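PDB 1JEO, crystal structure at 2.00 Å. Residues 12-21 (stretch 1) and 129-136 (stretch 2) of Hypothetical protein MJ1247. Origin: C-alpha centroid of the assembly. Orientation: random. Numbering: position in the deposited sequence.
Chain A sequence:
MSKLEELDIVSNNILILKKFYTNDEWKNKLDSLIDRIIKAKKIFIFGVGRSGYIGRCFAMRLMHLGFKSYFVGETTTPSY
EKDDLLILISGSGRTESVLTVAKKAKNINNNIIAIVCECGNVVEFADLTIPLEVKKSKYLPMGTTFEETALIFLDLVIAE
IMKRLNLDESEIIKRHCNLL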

ATOM      1  N   ASN A  12      -8.939  18.440   1.487  1.00 22.75           N
ATOM      2  CA  ASN A  12      -9.790  17.814   2.498  1.00 23.49           C
ATOM      3  C   ASN A  12      -9.627  16.293   2.540  1.00 23.74           C
ATOM      4  O   ASN A  12      -9.844  15.676   3.587  1.00 23.78           O
ATOM      5  CB  ASN A  12     -11.258  18.208   2.308  1.00 88.34           C
ATOM      6  CG  ASN A  12     -11.533  19.651   2.706  1.00 88.84           C
ATOM      7  OD1 ASN A  12     -11.123  20.106   3.776  1.00 41.73           O
ATOM      8  ND2 ASN A  12     -12.230  20.378   1.843  1.00 41.73           N
ATOM      9  N   ASN A  13      -9.209  15.709   1.413  1.00 21.99           N
ATOM     10  CA  ASN A  13      -8.963  14.262   1.309  1.00 22.65           C
ATOM     11  C   ASN A  13      -7.710  13.864   2.089  1.00 22.76           C
ATOM     12  O   ASN A  13      -7.663  12.788   2.683  1.00 22.55           O
ATOM     13  CB  ASN A  13      -8.799  13.822  -0.150  1.00 53.13           C
ATOM     14  CG  ASN A  13     -10.122  13.651  -0.875  1.00 53.95           C
ATOM     15  OD1 ASN A  13     -10.169  13.701  -2.103  1.00 19.85           O
ATOM     16  ND2 ASN A  13     -11.193  13.402  -0.127  1.00 19.85           N
ATOM     17  N   ILE A  14      -6.712  14.754   2.099  1.00 23.68           N
ATOM     18  CA  ILE A  14      -5.448  14.522   2.811  1.00 23.92           C
ATOM     19  C   ILE A  14      -5.684  14.592   4.321  1.00 23.80           C
ATOM     20  O   ILE A  14      -5.042  13.863   5.080  1.00 23.82           O
ATOM     21  CB  ILE A  14      -4.320  15.542   2.386  1.00 32.74           C
ATOM     22  CG1 ILE A  14      -4.194  15.652   0.854  1.00 33.01           C
ATOM     23  CG2 ILE A  14      -2.960  15.135   2.957  1.00 32.92           C
ATOM     24  CD1 ILE A  14      -4.280  14.342   0.059  1.00 33.25           C
ATOM     25  N   LEU A  15      -6.659  15.405   4.732  1.00 33.22           N
ATOM     26  CA  LEU A  15      -7.008  15.569   6.147  1.00 32.75           C
ATOM     27  C   LEU A  15      -7.661  14.327   6.768  1.00 32.24           C
ATOM     28  O   LEU A  15      -7.616  14.143   7.982  1.00 32.46           O
ATOM     29  CB  LEU A  15      -7.888  16.808   6.358  1.00 40.54           C
ATOM     30  CG  LEU A  15      -7.274  18.191   6.086  1.00 40.81           C
ATOM     31  CD1 LEU A  15      -8.328  19.259   6.324  1.00 40.85           C
ATOM     32  CD2 LEU A  15      -6.044  18.453   6.954  1.00 40.81           C
ATOM     33  N   ILE A  16      -8.207  13.459   5.913  1.00 29.87           N
ATOM     34  CA  ILE A  16      -8.849  12.198   6.311  1.00 28.96           C
ATOM     35  C   ILE A  16      -7.787  11.240   6.900  1.00 28.00           C
ATOM     36  O   ILE A  16      -8.100  10.398   7.748  1.00 28.13           O
ATOM     37  CB  ILE A  16      -9.614  11.569   5.080  1.00 40.29           C
ATOM     38  CG1 ILE A  16     -10.871  12.401   4.785  1.00 40.59           C
ATOM     39  CG2 ILE A  16      -9.961  10.084   5.282  1.00 40.49           C
ATOM     40  CD1 ILE A  16     -11.623  12.013   3.513  1.00 40.74           C
ATOM     41  N   LEU A  17      -6.525  11.446   6.516  1.00 19.49           N
ATOM     42  CA  LEU A  17      -5.408  10.627   6.998  1.00 18.29           C
ATOM     43  C   LEU A  17      -5.022  10.888   8.463  1.00 17.75           C
ATOM     44  O   LEU A  17      -4.253  10.118   9.054  1.00 17.49           O
ATOM     45  CB  LEU A  17      -4.189  10.787   6.079  1.00 19.78           C
ATOM     46  CG  LEU A  17      -4.376  10.335   4.625  1.00 19.47           C
ATOM     47  CD1 LEU A  17      -3.155  10.687   3.804  1.00 19.50           C
ATOM     48  CD2 LEU A  17      -4.648   8.841   4.554  1.00 19.25           C
ATOM     49  N   LYS A  18      -5.613  11.934   9.050  1.00 19.89           N
ATOM     50  CA  LYS A  18      -5.383  12.318  10.449  1.00 19.25           C
ATOM     51  C   LYS A  18      -5.900  11.243  11.415  1.00 18.64           C
ATOM     52  O   LYS A  18      -5.342  11.067  12.499  1.00 18.61           O
ATOM     53  CB  LYS A  18      -6.044  13.675  10.748  1.00 51.03           C
ATOM     54  CG  LYS A  18      -5.592  14.343  12.045  1.00 51.02           C
ATOM     55  CD  LYS A  18      -6.260  15.694  12.264  1.00 51.21           C
ATOM     56  CE  LYS A  18      -5.835  16.302  13.602  1.00 51.03           C
ATOM     57  NZ  LYS A  18      -6.441  17.645  13.847  1.00 50.85           N
ATOM     58  N   LYS A  19      -6.904  10.479  10.969  1.00 20.91           N
ATOM     59  CA  LYS A  19      -7.522   9.391  11.749  1.00 20.39           C
ATOM     60  C   LYS A  19      -6.510   8.331  12.187  1.00 19.95           C
ATOM     61  O   LYS A  19      -6.649   7.743  13.259  1.00 19.74           O
ATOM     62  CB  LYS A  19      -8.606   8.678  10.933  1.00 47.27           C
ATOM     63  CG  LYS A  19      -9.801   9.513  10.504  1.00 47.61           C
ATOM     64  CD  LYS A  19     -10.843   8.667   9.745  1.00 47.86           C
ATOM     65  CE  LYS A  19     -10.270   7.998   8.486  1.00 48.11           C
ATOM     66  NZ  LYS A  19     -11.301   7.317   7.662  1.00 48.38           N
ATOM     67  N   PHE A  20      -5.495   8.102  11.351  1.00 22.13           N
ATOM     68  CA  PHE A  20      -4.446   7.114  11.619  1.00 21.91           C
ATOM     69  C   PHE A  20      -3.503   7.472  12.771  1.00 22.02           C
ATOM     70  O   PHE A  20      -2.709   6.635  13.215  1.00 22.09           O
ATOM     71  CB  PHE A  20      -3.646   6.828  10.341  1.00 23.24           C
ATOM     72  CG  PHE A  20      -4.441   6.122   9.278  1.00 22.54           C
ATOM     73  CD1 PHE A  20      -4.993   6.842   8.203  1.00 22.18           C
ATOM     74  CD2 PHE A  20      -4.659   4.730   9.351  1.00 22.26           C
ATOM     75  CE1 PHE A  20      -5.765   6.189   7.203  1.00 22.02           C
ATOM     76  CE2 PHE A  20      -5.425   4.057   8.364  1.00 22.13           C
ATOM     77  CZ  PHE A  20      -5.981   4.793   7.284  1.00 22.05           C
ATOM     78  N   TYR A  21      -3.627   8.706  13.259  1.00 28.48           N
ATOM     79  CA  TYR A  21      -2.813   9.217  14.359  1.00 28.84           C
ATOM     80  C   TYR A  21      -3.643   9.532  15.610  1.00 29.04           C
ATOM     81  O   TYR A  21      -3.136   9.433  16.728  1.00 28.86           O
ATOM     82  CB  TYR A  21      -2.082  10.500  13.928  1.00 27.02           C
ATOM     83  CG  TYR A  21      -1.124  10.341  12.767  1.00 27.27           C
ATOM     84  CD1 TYR A  21      -1.534  10.629  11.448  1.00 27.50           C
ATOM     85  CD2 TYR A  21       0.207   9.920  12.977  1.00 27.36           C
ATOM     86  CE1 TYR A  21      -0.635  10.499  10.351  1.00 27.68           C
ATOM     87  CE2 TYR A  21       1.119   9.787  11.892  1.00 27.56           C
ATOM     88  CZ  TYR A  21       0.685  10.080  10.587  1.00 27.72           C
ATOM     89  OH  TYR A  21       1.562   9.974   9.536  1.00 28.05           O
TER
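Stretch 2 (129-136) TIPLEVKK

Stretch 2 leaves a strand at Thr-129 and Ile-130 and runs on, still extended, as loop through Lys-136. It lies against the helical turns of stretch 1 in the opposite sense: Ile-130 lies nearest Phe-20, and Val-134 nearest Asn-13. The two chains converge along the way, the CA atoms of Phe-20 and Ile-130 standing 10.5 Å apart and those of Asn-13 and Val-134 5.7 Å.

Where the gap is wide, large apolar side chains fill it. Phe-20 points toward stretch 2, and its ring reaches both Ile-130 (CZ to CG2, 3.8 Å) and Leu-132 (CE1 to CD2, 3.9 Å). The same CD2 of Leu-132 meets CD2 of Leu-17 at 3.9 Å, so this methyl is a bump lodged between a ring and a leucine. Branched and aromatic groups suit such a buried place because they fill space without polar atoms needing partners.

Farther along, CD1 of Ile-16 rests 3.5 Å from the backbone O of Glu-133. Where the backbones close in, the short Asn-13 points toward stretch 2 and its amide end lies against Val-134 and the backbone of Lys-135. At the partly exposed margin a water bridges the stretches, accepting from NZ of Lys-19 (2.9 Å) and donating to O of Pro-131 (2.8 Å).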

ATOM      1  N   THR A 129      -8.104  -4.978   6.072  1.00 22.69           N
ATOM      2  CA  THR A 129      -8.600  -4.071   5.047  1.00 22.66           C
ATOM      3  C   THR A 129      -8.427  -2.644   5.552  1.00 22.63           C
ATOM      4  O   THR A 129      -8.794  -2.329   6.688  1.00 22.70           O
ATOM      5  CB  THR A 129     -10.084  -4.356   4.686  1.00 25.24           C
ATOM      6  OG1 THR A 129     -10.198  -5.684   4.168  1.00 25.86           O
ATOM      7  CG2 THR A 129     -10.595  -3.377   3.620  1.00 25.88           C
ATOM      8  N   ILE A 130      -7.798  -1.807   4.725  1.00 18.67           N
ATOM      9  CA  ILE A 130      -7.573  -0.399   5.052  1.00 18.92           C
ATOM     10  C   ILE A 130      -8.334   0.473   4.031  1.00 19.43           C
ATOM     11  O   ILE A 130      -7.821   0.749   2.943  1.00 19.38           O
ATOM     12  CB  ILE A 130      -6.044  -0.029   5.087  1.00 19.43           C
ATOM     13  CG1 ILE A 130      -5.291  -0.930   6.080  1.00 18.82           C
ATOM     14  CG2 ILE A 130      -5.863   1.454   5.482  1.00 19.08           C
ATOM     15  CD1 ILE A 130      -3.780  -0.699   6.160  1.00 18.48           C
ATOM     16  N   PRO A 131      -9.587   0.880   4.354  1.00 21.43           N
ATOM     17  CA  PRO A 131     -10.375   1.716   3.438  1.00 22.24           C
ATOM     18  C   PRO A 131      -9.951   3.187   3.489  1.00 22.77           C
ATOM     19  O   PRO A 131      -9.698   3.728   4.565  1.00 23.09           O
ATOM     20  CB  PRO A 131     -11.810   1.564   3.970  1.00 27.93           C
ATOM     21  CG  PRO A 131     -11.763   0.353   4.866  1.00 27.58           C
ATOM     22  CD  PRO A 131     -10.422   0.482   5.504  1.00 27.47           C
ATOM     23  N   LEU A 132      -9.791   3.797   2.316  1.00 18.57           N
ATOM     24  CA  LEU A 132      -9.441   5.210   2.208  1.00 19.48           C
ATOM     25  C   LEU A 132     -10.612   5.833   1.455  1.00 20.50           C
ATOM     26  O   LEU A 132     -10.588   5.982   0.226  1.00 20.33           O
ATOM     27  CB  LEU A 132      -8.100   5.417   1.475  1.00 16.67           C
ATOM     28  CG  LEU A 132      -6.812   4.877   2.117  1.00 16.35           C
ATOM     29  CD1 LEU A 132      -5.657   5.073   1.176  1.00 16.65           C
ATOM     30  CD2 LEU A 132      -6.518   5.546   3.449  1.00 16.16           C
ATOM     31  N   GLU A 133     -11.671   6.106   2.217  1.00 30.17           N
ATOM     32  CA  GLU A 133     -12.918   6.680   1.709  1.00 31.35           C
ATOM     33  C   GLU A 133     -12.788   8.175   1.445  1.00 31.91           C
ATOM     34  O   GLU A 133     -12.994   9.015   2.327  1.00 32.13           O
ATOM     35  CB  GLU A 133     -14.064   6.372   2.677  1.00 47.28           C
ATOM     36  CG  GLU A 133     -14.308   4.876   2.853  1.00 47.71           C
ATOM     37  CD  GLU A 133     -15.107   4.546   4.097  1.00 48.26           C
ATOM     38  OE1 GLU A 133     -14.543   4.643   5.211  1.00 48.29           O
ATOM     39  OE2 GLU A 133     -16.293   4.180   3.959  1.00 48.20           O
ATOM     40  N   VAL A 134     -12.400   8.475   0.209  1.00 18.60           N
ATOM     41  CA  VAL A 134     -12.186   9.837  -0.264  1.00 19.28           C
ATOM     42  C   VAL A 134     -13.338  10.395  -1.089  1.00 19.81           C
ATOM     43  O   VAL A 134     -14.161   9.643  -1.614  1.00 19.79           O
ATOM     44  CB  VAL A 134     -10.885   9.927  -1.086  1.00 23.06           C
ATOM     45  CG1 VAL A 134      -9.693   9.738  -0.172  1.00 22.89           C
ATOM     46  CG2 VAL A 134     -10.877   8.893  -2.201  1.00 22.91           C
ATOM     47  N   LYS A 135     -13.345  11.719  -1.232  1.00 22.46           N
ATOM     48  CA  LYS A 135     -14.364  12.431  -1.994  1.00 23.16           C
ATOM     49  C   LYS A 135     -13.970  12.494  -3.475  1.00 23.29           C
ATOM     50  O   LYS A 135     -12.833  12.838  -3.814  1.00 23.42           O
ATOM     51  CB  LYS A 135     -14.544  13.847  -1.428  1.00 86.30           C
ATOM     52  CG  LYS A 135     -15.939  14.448  -1.598  1.00 86.98           C
ATOM     53  CD  LYS A 135     -16.946  13.826  -0.634  1.00 87.70           C
ATOM     54  CE  LYS A 135     -18.331  14.429  -0.811  1.00 88.03           C
ATOM     55  NZ  LYS A 135     -19.319  13.826   0.126  1.00 88.28           N
ATOM     56  N   LYS A 136     -14.902  12.084  -4.332  1.00 30.87           N
ATOM     57  CA  LYS A 136     -14.727  12.089  -5.787  1.00 31.14           C
ATOM     58  C   LYS A 136     -15.386  13.347  -6.349  1.00 31.04           C
ATOM     59  O   LYS A 136     -16.201  13.985  -5.672  1.00 31.23           O
ATOM     60  CB  LYS A 136     -15.407  10.869  -6.415  1.00 78.91           C
ATOM     61  CG  LYS A 136     -14.700   9.535  -6.223  1.00 79.40           C
ATOM     62  CD  LYS A 136     -15.506   8.385  -6.847  1.00 79.73           C
ATOM     63  CE  LYS A 136     -15.599   8.471  -8.379  1.00 80.10           C
ATOM     64  NZ  LYS A 136     -16.327   7.313  -8.976  1.00 80.81           N
TER
HETATM   65  O   HOH W   1     -11.479   5.836   5.180  1.00 36.52           O